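Local coordinates for aminoglycoside 3'-phosphotransferase AphA1-IAB (Acinetobacter baumannii, PDB 4FEU), which transfers phosphate from ATP to the 3'-hydroxyl of kanamycin and related aminoglycosides, probably making the host resistant to them, at residues L53-G58 with W96-A101; S155-G160 with P175-W180; D229-W234 with N260-H265. All coordinates share one frame; numbering follows the deposited sequence.

Interaction 1 of 3, residues L53-G58 with W96-A101; sequences LFLKHG and WLLTTA. With 537 (2,6-dihydroanthra/1,9-cd/pyrazol-6-one), chain H.
His57 lies flat on the indole of Trp96, its ring centroid 3.6 Å from that of the Trp96 six-membered ring and the planes only 7° apart. The two side chains leave the sheet on the same face from a non-hydrogen-bonded pair. With its CG anti to the backbone N (chi1 176°), His57 sets CD2 3.4 Å from Trp96 CE2, while CB also rests over the benzene part. Asp94 holds His57 NE2 by a hydrogen bond, which should help fix the imidazole's rotation. Beside the stack, Leu55 pushes CD2 against the indole rim, 3.9 Å from Trp96 CE3, and its other methyl reaches Leu98. Leu98 CD1 in turn fills the dip between Leu53 and Leu55, 4.0 Å from Leu55 CB and 4.1 Å from Leu53 CB. Beneath these bumps, Phe54 with Thr99 and Lys56 with Leu97 form antiparallel hydrogen-bonded pairs.

The face carrying Phe54, Lys56, Leu97 and Thr99 is shaped differently. Ala101 CB butts against the edge of the Phe54 ring, 3.6 Å from CE2, and the flat anthrapyrazolone covers one face of that ring, with its C3 3.4 Å from Phe54 CD2. Thr99 turns OG1 toward the same ligand. Leu97 packs instead on Val66 and Met70 of helix 62-76, and Lys56 makes a long, weak ion pair with Glu69. Two adjacent inner strands of a five-stranded antiparallel sheet thus roof a flat aromatic ligand that hydrogen-bonds to Ile102 O, as in the nucleotide cleft of the protein-kinase-like N-terminal lobe.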
loop_
_atom_site.group_PDB
_atom_site.type_symbol
_atom_site.label_atom_id
_atom_site.label_comp_id
_atom_site.label_asym_id
_atom_site.label_seq_id
_atom_site.Cartn_x
_atom_site.Cartn_y
_atom_site.Cartn_z
ATOM N N LEU A 53 -15.680 -12.097 1.383
ATOM C CA LEU A 53 -15.795 -10.652 1.554
ATOM C C LEU A 53 -14.866 -10.194 2.664
ATOM O O LEU A 53 -14.478 -11.001 3.516
ATOM C CB LEU A 53 -17.236 -10.181 1.852
ATOM C CG LEU A 53 -18.395 -10.639 0.936
ATOM C CD1 LEU A 53 -19.735 -10.118 1.461
ATOM C CD2 LEU A 53 -18.224 -10.179 -0.500
ATOM N N PHE A 54 -14.511 -8.895 2.654
ATOM C CA PHE A 54 -13.745 -8.267 3.721
ATOM C C PHE A 54 -14.537 -7.106 4.255
ATOM O O PHE A 54 -15.182 -6.398 3.487
ATOM C CB PHE A 54 -12.334 -7.825 3.277
ATOM C CG PHE A 54 -11.331 -8.952 3.227
ATOM C CD1 PHE A 54 -10.691 -9.385 4.377
ATOM C CD2 PHE A 54 -11.056 -9.608 2.032
ATOM C CE1 PHE A 54 -9.772 -10.447 4.330
ATOM C CE2 PHE A 54 -10.138 -10.666 1.987
ATOM C CZ PHE A 54 -9.500 -11.078 3.135
ATOM N N LEU A 55 -14.539 -6.939 5.571
ATOM C CA LEU A 55 -15.197 -5.820 6.246
ATOM C C LEU A 55 -14.144 -5.127 7.093
ATOM O O LEU A 55 -13.517 -5.755 7.941
ATOM C CB LEU A 55 -16.422 -6.267 7.090
ATOM C CG LEU A 55 -17.195 -5.183 7.912
ATOM C CD1 LEU A 55 -17.826 -4.103 7.025
ATOM C CD2 LEU A 55 -18.269 -5.805 8.807
ATOM N N LYS A 56 -13.866 -3.871 6.767
ATOM C CA LYS A 56 -12.947 -3.006 7.494
ATOM C C LYS A 56 -13.792 -2.105 8.417
ATOM O O LYS A 56 -14.827 -1.590 7.988
ATOM C CB LYS A 56 -12.162 -2.128 6.524
ATOM C CG LYS A 56 -10.896 -2.734 5.990
ATOM C CD LYS A 56 -9.850 -1.633 5.851
ATOM C CE LYS A 56 -8.506 -2.142 5.379
ATOM N NZ LYS A 56 -7.381 -1.416 6.049
ATOM N N HIS A 57 -13.396 -1.970 9.692
ATOM C CA HIS A 57 -14.094 -1.106 10.644
ATOM C C HIS A 57 -13.097 -0.165 11.269
ATOM O O HIS A 57 -12.063 -0.597 11.773
ATOM C CB HIS A 57 -14.858 -1.905 11.721
ATOM C CG HIS A 57 -15.517 -1.051 12.783
ATOM N ND1 HIS A 57 -15.561 -1.451 14.112
ATOM C CD2 HIS A 57 -16.125 0.156 12.680
ATOM C CE1 HIS A 57 -16.190 -0.486 14.761
ATOM N NE2 HIS A 57 -16.543 0.504 13.948
ATOM N N GLY A 58 -13.401 1.115 11.193
ATOM C CA GLY A 58 -12.597 2.174 11.778
ATOM C C GLY A 58 -13.393 2.943 12.809
ATOM O O GLY A 58 -14.502 3.398 12.525
ATOM N N TRP A 96 -17.579 1.755 8.226
ATOM C CA TRP A 96 -17.660 0.334 7.930
ATOM C C TRP A 96 -17.531 0.183 6.449
ATOM O O TRP A 96 -18.326 0.773 5.717
ATOM C CB TRP A 96 -19.009 -0.213 8.383
ATOM C CG TRP A 96 -19.235 -0.106 9.852
ATOM C CD1 TRP A 96 -19.744 0.961 10.537
ATOM C CD2 TRP A 96 -18.963 -1.117 10.821
ATOM N NE1 TRP A 96 -19.811 0.670 11.880
ATOM C CE2 TRP A 96 -19.365 -0.613 12.078
ATOM C CE3 TRP A 96 -18.463 -2.427 10.744
ATOM C CZ2 TRP A 96 -19.278 -1.373 13.250
ATOM C CZ3 TRP A 96 -18.376 -3.180 11.903
ATOM C CH2 TRP A 96 -18.775 -2.652 13.139
ATOM N N LEU A 97 -16.530 -0.599 5.999
ATOM C CA LEU A 97 -16.244 -0.844 4.576
ATOM C C LEU A 97 -16.295 -2.314 4.195
ATOM O O LEU A 97 -15.367 -3.081 4.489
ATOM C CB LEU A 97 -14.895 -0.218 4.173
ATOM C CG LEU A 97 -14.443 -0.392 2.731
ATOM C CD1 LEU A 97 -15.477 0.171 1.726
ATOM C CD2 LEU A 97 -13.065 0.203 2.537
ATOM N N LEU A 98 -17.358 -2.683 3.492
ATOM C CA LEU A 98 -17.601 -4.042 3.011
ATOM C C LEU A 98 -17.223 -4.153 1.539
ATOM O O LEU A 98 -17.774 -3.422 0.701
ATOM C CB LEU A 98 -19.068 -4.449 3.225
ATOM C CG LEU A 98 -19.392 -5.907 2.888
ATOM C CD1 LEU A 98 -18.614 -6.873 3.783
ATOM C CD2 LEU A 98 -20.914 -6.158 2.893
ATOM N N THR A 99 -16.268 -5.051 1.231
ATOM C CA THR A 99 -15.764 -5.220 -0.132
ATOM C C THR A 99 -15.654 -6.677 -0.498
ATOM O O THR A 99 -15.638 -7.515 0.387
ATOM C CB THR A 99 -14.355 -4.555 -0.286
ATOM O OG1 THR A 99 -13.407 -5.256 0.521
ATOM C CG2 THR A 99 -14.345 -3.045 0.030
ATOM N N THR A 100 -15.521 -6.988 -1.789
ATOM C CA THR A 100 -15.279 -8.360 -2.220
ATOM C C THR A 100 -13.761 -8.627 -2.076
ATOM O O THR A 100 -12.972 -7.687 -2.093
ATOM C CB THR A 100 -15.644 -8.539 -3.683
ATOM O OG1 THR A 100 -14.786 -7.701 -4.471
ATOM C CG2 THR A 100 -17.117 -8.292 -3.959
ATOM N N ALA A 101 -13.354 -9.895 -1.959
ATOM C CA ALA A 101 -11.946 -10.229 -1.891
ATOM C C ALA A 101 -11.368 -10.422 -3.298
ATOM O O ALA A 101 -12.086 -10.788 -4.227
ATOM C CB ALA A 101 -11.773 -11.506 -1.100
HETATM C C1 537 H . -10.285 -6.206 0.477
HETATM C C2 537 H . -9.637 -7.271 -0.148
HETATM C C3 537 H . -8.580 -7.900 0.504
HETATM C C4 537 H . -8.212 -7.484 1.810
HETATM C C5 537 H . -8.822 -6.369 2.396
HETATM C C6 537 H . -9.871 -5.742 1.730
HETATM C C11 537 H . -6.929 -9.597 0.644
HETATM C C12 537 H . -6.440 -10.658 -0.073
HETATM C C13 537 H . -5.373 -11.386 0.474
HETATM C C14 537 H . -4.893 -11.005 1.741
HETATM C C15 537 H . -5.444 -9.916 2.450
HETATM C C16 537 H . -6.533 -9.227 1.915
HETATM C C20 537 H . -7.208 -8.158 2.527
HETATM C C21 537 H . -7.930 -8.999 -0.079
HETATM O O22 537 H . -6.876 -7.735 3.638
HETATM N N23 537 H . -7.997 -9.723 -1.206
HETATM N N24 537 H . -7.175 -10.673 -1.194
#

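Interaction 2 of 3, residues S155-G160 with P175-W180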
loop_
_atom_site.group_PDB
_atom_site.type_symbol
_atom_site.label_atom_id
_atom_site.label_comp_id
_atom_site.label_asym_id
_atom_site.label_seq_id
_atom_site.Cartn_x
_atom_site.Cartn_y
_atom_site.Cartn_z
ATOM N N SER A 155 3.069 14.802 12.597
ATOM C CA SER A 155 2.026 14.631 13.621
ATOM C C SER A 155 2.159 13.274 14.334
ATOM O O SER A 155 1.921 13.185 15.536
ATOM C CB SER A 155 0.635 14.782 13.011
ATOM O OG SER A 155 0.470 16.073 12.445
ATOM N N ARG A 156 2.563 12.229 13.584
ATOM C CA ARG A 156 2.776 10.886 14.114
ATOM C C ARG A 156 4.005 10.854 15.041
ATOM O O ARG A 156 3.972 10.160 16.053
ATOM C CB ARG A 156 2.905 9.873 12.968
ATOM C CG ARG A 156 1.638 9.715 12.119
ATOM C CD ARG A 156 0.952 8.367 12.280
ATOM N NE ARG A 156 1.855 7.245 12.019
ATOM C CZ ARG A 156 1.737 6.045 12.573
ATOM N NH1 ARG A 156 2.619 5.094 12.302
ATOM N NH2 ARG A 156 0.739 5.786 13.409
HETATM N N MSE A 157 5.077 11.614 14.699
HETATM C CA MSE A 157 6.311 11.711 15.496
HETATM C C MSE A 157 6.006 12.475 16.772
HETATM O O MSE A 157 6.388 12.032 17.859
HETATM C CB MSE A 157 7.443 12.417 14.713
HETATM C CG MSE A 157 8.731 12.604 15.521
HETATM SE SE MSE A 157 10.185 13.491 14.567
HETATM C CE MSE A 157 9.274 15.166 14.078
ATOM N N ASN A 158 5.281 13.600 16.639
ATOM C CA ASN A 158 4.922 14.461 17.766
ATOM C C ASN A 158 3.818 13.915 18.700
ATOM O O ASN A 158 3.691 14.388 19.826
ATOM C CB ASN A 158 4.722 15.905 17.302
ATOM C CG ASN A 158 5.979 16.496 16.670
ATOM O OD1 ASN A 158 7.125 16.228 17.091
ATOM N ND2 ASN A 158 5.794 17.325 15.645
ATOM N N ASN A 159 3.076 12.878 18.254
ATOM C CA ASN A 159 2.062 12.168 19.042
ATOM C C ASN A 159 2.651 10.863 19.615
ATOM O O ASN A 159 2.003 10.201 20.426
ATOM C CB ASN A 159 0.841 11.828 18.184
ATOM C CG ASN A 159 -0.218 12.895 18.125
ATOM O OD1 ASN A 159 -1.351 12.686 18.569
ATOM N ND2 ASN A 159 0.103 14.040 17.530
ATOM N N GLY A 160 3.849 10.500 19.156
ATOM C CA GLY A 160 4.542 9.279 19.556
ATOM C C GLY A 160 3.925 8.009 18.995
ATOM O O GLY A 160 3.959 6.962 19.649
ATOM N N PRO A 175 16.813 7.136 17.220
ATOM C CA PRO A 175 15.594 7.773 17.739
ATOM C C PRO A 175 14.838 8.419 16.566
ATOM O O PRO A 175 15.462 8.861 15.597
ATOM C CB PRO A 175 16.119 8.823 18.729
ATOM C CG PRO A 175 17.615 8.650 18.773
ATOM C CD PRO A 175 18.006 7.948 17.520
ATOM N N VAL A 176 13.497 8.429 16.640
ATOM C CA VAL A 176 12.600 8.978 15.628
ATOM C C VAL A 176 13.091 10.319 15.032
ATOM O O VAL A 176 13.120 10.455 13.803
ATOM C CB VAL A 176 11.105 8.961 16.059
ATOM C CG1 VAL A 176 10.841 9.885 17.242
ATOM C CG2 VAL A 176 10.189 9.306 14.891
ATOM N N GLU A 177 13.570 11.239 15.895
ATOM C CA GLU A 177 14.098 12.550 15.515
ATOM C C GLU A 177 15.384 12.524 14.673
ATOM O O GLU A 177 15.622 13.463 13.911
ATOM C CB GLU A 177 14.228 13.477 16.731
ATOM C CG GLU A 177 13.341 14.707 16.592
ATOM C CD GLU A 177 12.501 15.054 17.807
ATOM O OE1 GLU A 177 13.084 15.471 18.835
ATOM O OE2 GLU A 177 11.254 14.956 17.715
ATOM N N GLN A 178 16.195 11.452 14.780
ATOM C CA GLN A 178 17.413 11.303 13.970
ATOM C C GLN A 178 17.025 11.071 12.506
ATOM O O GLN A 178 17.594 11.699 11.611
ATOM C CB GLN A 178 18.278 10.141 14.475
ATOM C CG GLN A 178 19.749 10.499 14.631
ATOM C CD GLN A 178 20.623 9.279 14.519
ATOM O OE1 GLN A 178 20.578 8.364 15.352
ATOM N NE2 GLN A 178 21.435 9.238 13.473
ATOM N N VAL A 179 16.024 10.186 12.285
ATOM C CA VAL A 179 15.458 9.840 10.984
ATOM C C VAL A 179 14.846 11.112 10.371
ATOM O O VAL A 179 15.117 11.407 9.206
ATOM C CB VAL A 179 14.413 8.694 11.099
ATOM C CG1 VAL A 179 13.974 8.207 9.719
ATOM C CG2 VAL A 179 14.941 7.530 11.943
ATOM N N TRP A 180 14.080 11.879 11.191
ATOM C CA TRP A 180 13.446 13.149 10.847
ATOM C C TRP A 180 14.460 14.216 10.381
ATOM O O TRP A 180 14.244 14.847 9.346
ATOM C CB TRP A 180 12.605 13.670 12.022
ATOM C CG TRP A 180 11.866 14.935 11.695
ATOM C CD1 TRP A 180 12.184 16.193 12.102
ATOM C CD2 TRP A 180 10.734 15.070 10.818
ATOM N NE1 TRP A 180 11.305 17.102 11.565
ATOM C CE2 TRP A 180 10.405 16.441 10.769
ATOM C CE3 TRP A 180 9.936 14.158 10.105
ATOM C CZ2 TRP A 180 9.329 16.928 10.015
ATOM C CZ3 TRP A 180 8.877 14.641 9.354
ATOM C CH2 TRP A 180 8.574 16.008 9.325
#
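Ser155 O accepts two weak hydrogen bonds from a single residue, Asn159: one from the backbone N, and one from the side-chain ND2 at 2.8 Å, whose N-H...O angle of 126° is strongly bent. The amide of Asn159 thus folds back on the last turn of the helix. Gly160 then leaves helical geometry with a positive phi, and two bonds back into the last turn, one of them from its N to Met157 O, make a Schellman motif.

From this turn Met157, present as selenomethionine, spans the gap to helix 176-184 almost alone. Its CG is anti to the backbone N (chi1 177°) and the next torsion is also extended, which makes the chain a straight rod; the bend comes only at the end and drops the methyl onto Trp180. Met157 CE sits 3.5 Å from the centroid of the Trp180 five-membered ring, nearly straight above it, a CH-pi contact. Met157 SE approaches the same ring obliquely, at 4.2 Å from the centroid, which makes this a Met-aromatic contact, and it also rests 3.5 Å from Trp180 CB. Farther back along the rod, Met157 CG fits against the fork of Val176, 3.7 Å from Val176 CG2 and 3.8 Å from Val176 CG1. On another flank Glu177 curls inward until Glu177 OE2 lies 3.6 Å from Met157 SE. No hydrogen bond crosses between the segments, so apolar and aromatic packing carries the contact.

This is a surface contact of the phosphotransferase, away from the annotated active site. Trp180 also touches Ala153 and Gln154 one turn earlier on helix 146-158, and its ring meets His184 further along its own helix. Val176 packs on Val162 and Phe271, so the two helix ends meet beside the C-terminal tail.

Interaction 3 of 3, residues D229-W234 with N260-H265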
loop_
_atom_site.group_PDB
_atom_site.type_symbol
_atom_site.label_atom_id
_atom_site.label_comp_id
_atom_site.label_asym_id
_atom_site.label_seq_id
_atom_site.Cartn_x
_atom_site.Cartn_y
_atom_site.Cartn_z
ATOM N N ASP A 229 6.133 4.534 -4.667
ATOM C CA ASP A 229 5.834 3.121 -4.878
ATOM C C ASP A 229 7.108 2.327 -5.117
ATOM O O ASP A 229 7.259 1.220 -4.568
ATOM C CB ASP A 229 4.829 2.935 -6.026
ATOM C CG ASP A 229 3.484 3.602 -5.801
ATOM O OD1 ASP A 229 3.051 3.698 -4.636
ATOM O OD2 ASP A 229 2.899 4.084 -6.780
ATOM N N LEU A 230 8.024 2.879 -5.937
ATOM C CA LEU A 230 9.292 2.201 -6.229
ATOM C C LEU A 230 10.095 1.893 -4.986
ATOM O O LEU A 230 10.515 0.747 -4.830
ATOM C CB LEU A 230 10.134 2.891 -7.324
ATOM C CG LEU A 230 9.496 2.874 -8.728
ATOM C CD1 LEU A 230 9.942 4.054 -9.547
ATOM C CD2 LEU A 230 9.762 1.576 -9.450
ATOM N N ALA A 231 10.224 2.852 -4.062
ATOM C CA ALA A 231 10.999 2.624 -2.839
ATOM C C ALA A 231 10.445 1.527 -1.932
ATOM O O ALA A 231 11.226 0.690 -1.480
ATOM C CB ALA A 231 11.222 3.914 -2.063
ATOM N N ILE A 232 9.119 1.511 -1.680
ATOM C CA ILE A 232 8.512 0.485 -0.829
ATOM C C ILE A 232 8.696 -0.918 -1.390
ATOM O O ILE A 232 9.111 -1.801 -0.649
ATOM C CB ILE A 232 7.058 0.829 -0.367
ATOM C CG1 ILE A 232 7.062 2.096 0.546
ATOM C CG2 ILE A 232 6.381 -0.360 0.347
ATOM C CD1 ILE A 232 5.699 2.541 1.048
ATOM N N LEU A 233 8.452 -1.119 -2.696
ATOM C CA LEU A 233 8.609 -2.428 -3.326
ATOM C C LEU A 233 10.076 -2.854 -3.335
ATOM O O LEU A 233 10.386 -3.960 -2.885
ATOM C CB LEU A 233 7.980 -2.464 -4.738
ATOM C CG LEU A 233 7.907 -3.831 -5.429
ATOM C CD1 LEU A 233 7.141 -4.841 -4.604
ATOM C CD2 LEU A 233 7.297 -3.710 -6.799
ATOM N N TRP A 234 10.980 -1.941 -3.753
ATOM C CA TRP A 234 12.422 -2.179 -3.801
ATOM C C TRP A 234 12.943 -2.699 -2.453
ATOM O O TRP A 234 13.688 -3.672 -2.426
ATOM C CB TRP A 234 13.160 -0.900 -4.245
ATOM C CG TRP A 234 14.648 -1.027 -4.323
ATOM C CD1 TRP A 234 15.383 -1.439 -5.393
ATOM C CD2 TRP A 234 15.585 -0.739 -3.276
ATOM N NE1 TRP A 234 16.728 -1.387 -5.092
ATOM C CE2 TRP A 234 16.880 -0.959 -3.799
ATOM C CE3 TRP A 234 15.456 -0.291 -1.947
ATOM C CZ2 TRP A 234 18.036 -0.821 -3.021
ATOM C CZ3 TRP A 234 16.607 -0.099 -1.193
ATOM C CH2 TRP A 234 17.879 -0.373 -1.725
ATOM N N ASN A 260 18.971 8.893 -3.698
ATOM C CA ASN A 260 18.556 9.980 -2.814
ATOM C C ASN A 260 17.027 9.936 -2.639
ATOM O O ASN A 260 16.546 9.975 -1.507
ATOM C CB ASN A 260 18.986 11.319 -3.403
ATOM C CG ASN A 260 18.671 12.477 -2.502
ATOM O OD1 ASN A 260 19.295 12.642 -1.469
ATOM N ND2 ASN A 260 17.666 13.276 -2.843
ATOM N N LYS A 261 16.284 9.819 -3.765
ATOM C CA LYS A 261 14.831 9.696 -3.818
ATOM C C LYS A 261 14.391 8.362 -3.203
ATOM O O LYS A 261 13.364 8.301 -2.529
ATOM C CB LYS A 261 14.318 9.808 -5.268
ATOM C CG LYS A 261 14.020 11.245 -5.712
ATOM C CD LYS A 261 13.124 11.305 -6.949
ATOM C CE LYS A 261 13.132 12.676 -7.558
ATOM N NZ LYS A 261 12.110 12.834 -8.643
ATOM N N LEU A 262 15.159 7.296 -3.452
ATOM C CA LEU A 262 14.893 5.958 -2.919
ATOM C C LEU A 262 14.993 6.017 -1.383
ATOM O O LEU A 262 14.027 5.674 -0.695
ATOM C CB LEU A 262 15.928 4.984 -3.505
ATOM C CG LEU A 262 15.651 3.487 -3.593
ATOM C CD1 LEU A 262 14.314 3.195 -4.225
ATOM C CD2 LEU A 262 16.676 2.845 -4.491
ATOM N N GLN A 263 16.114 6.544 -0.850
ATOM C CA GLN A 263 16.316 6.672 0.598
ATOM C C GLN A 263 15.294 7.586 1.280
ATOM O O GLN A 263 14.772 7.234 2.342
ATOM C CB GLN A 263 17.763 7.058 0.940
ATOM C CG GLN A 263 18.708 5.844 0.960
ATOM C CD GLN A 263 18.349 4.811 2.018
ATOM O OE1 GLN A 263 18.509 5.040 3.218
ATOM N NE2 GLN A 263 17.841 3.654 1.596
ATOM N N PHE A 264 14.978 8.726 0.653
ATOM C CA PHE A 264 14.001 9.650 1.195
ATOM C C PHE A 264 12.660 8.937 1.426
ATOM O O PHE A 264 12.114 9.046 2.517
ATOM C CB PHE A 264 13.800 10.876 0.268
ATOM C CG PHE A 264 12.659 11.742 0.754
ATOM C CD1 PHE A 264 12.880 12.750 1.689
ATOM C CD2 PHE A 264 11.351 11.484 0.360
ATOM C CE1 PHE A 264 11.818 13.506 2.192
ATOM C CE2 PHE A 264 10.288 12.238 0.867
ATOM C CZ PHE A 264 10.533 13.256 1.763
ATOM N N HIS A 265 12.139 8.228 0.416
ATOM C CA HIS A 265 10.848 7.544 0.512
ATOM C C HIS A 265 10.805 6.384 1.492
ATOM O O HIS A 265 9.773 6.148 2.108
ATOM C CB HIS A 265 10.268 7.199 -0.883
ATOM C CG HIS A 265 9.816 8.413 -1.649
ATOM N ND1 HIS A 265 10.667 9.077 -2.530
ATOM C CD2 HIS A 265 8.629 9.055 -1.625
ATOM C CE1 HIS A 265 9.958 10.070 -3.051
ATOM N NE2 HIS A 265 8.725 10.108 -2.538
#
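Leu262 lays its CD2 methyl over the six-membered ring of Trp234, 3.9 Å from the ring centroid and 13° off the normal, a CH-pi contact above the centre of the indole. The two side chains meet at about a right angle. Trp234, with CG anti to its own N (chi1 180°), carries the indole across to helix 259-268, and Phe249 of helix 242-252 meets the indole as well.

The other methyl of Leu262, CD1, branches toward Ala231 and lies 3.8 Å from Ala231 CB. The leucine thus straddles one helical turn, from Ala231 to Trp234. Ala231 CB is a small bump that fits between Leu262 O and His265 CB, 3.6 Å from each, and its size lets the backbones come close. The alpha carbons of Ala231 and Leu262 come within 5.1 Å, where the short helical segments pass at an angle of 75°. His265 is anchored on its own helix, for its ND1 donates to Lys261 O at 2.8 Å in the imidazole plane. That same oxygen also takes the backbone N of His265, which reaches it from the opposite face of the carbonyl. One face of the imidazole is covered by Phe264, whose CD2 stands 3.8 Å above the plane.

Near the start of helix 227-237, the Asp229 carboxylate accepts hydrogen bonds from the backbone N atoms of His197 and Gly198, next to Asp199, the likely proton acceptor. The steep, close crossing over an alanine is buried packing within the helical C-terminal lobe of the protein-kinase-like aminoglycoside phosphotransferase fold, with the Trp234 side chain about 9 Å from the bound kanamycin.

From the N terminus, interaction 1 comes first, joining strands 53-59 and 94-100 and closing a loop of 37 residues that holds helix 62-76 and strand 85-90. Interaction 2 follows, closing a 14-residue excursion without helix or strand between helices 146-158 and 176-184. Interaction 3 closes the last loop, which carries helix 242-252. The three stand in series, so none nests within or crosses another. Interactions 1 and 3 lie on opposite sides of the chain's centre, their centres 29 Å apart, one in the sheet and one among helices. Interactions 2 and 3 are nearer neighbours, about 7 Å apart at their nearest atoms, but do not touch.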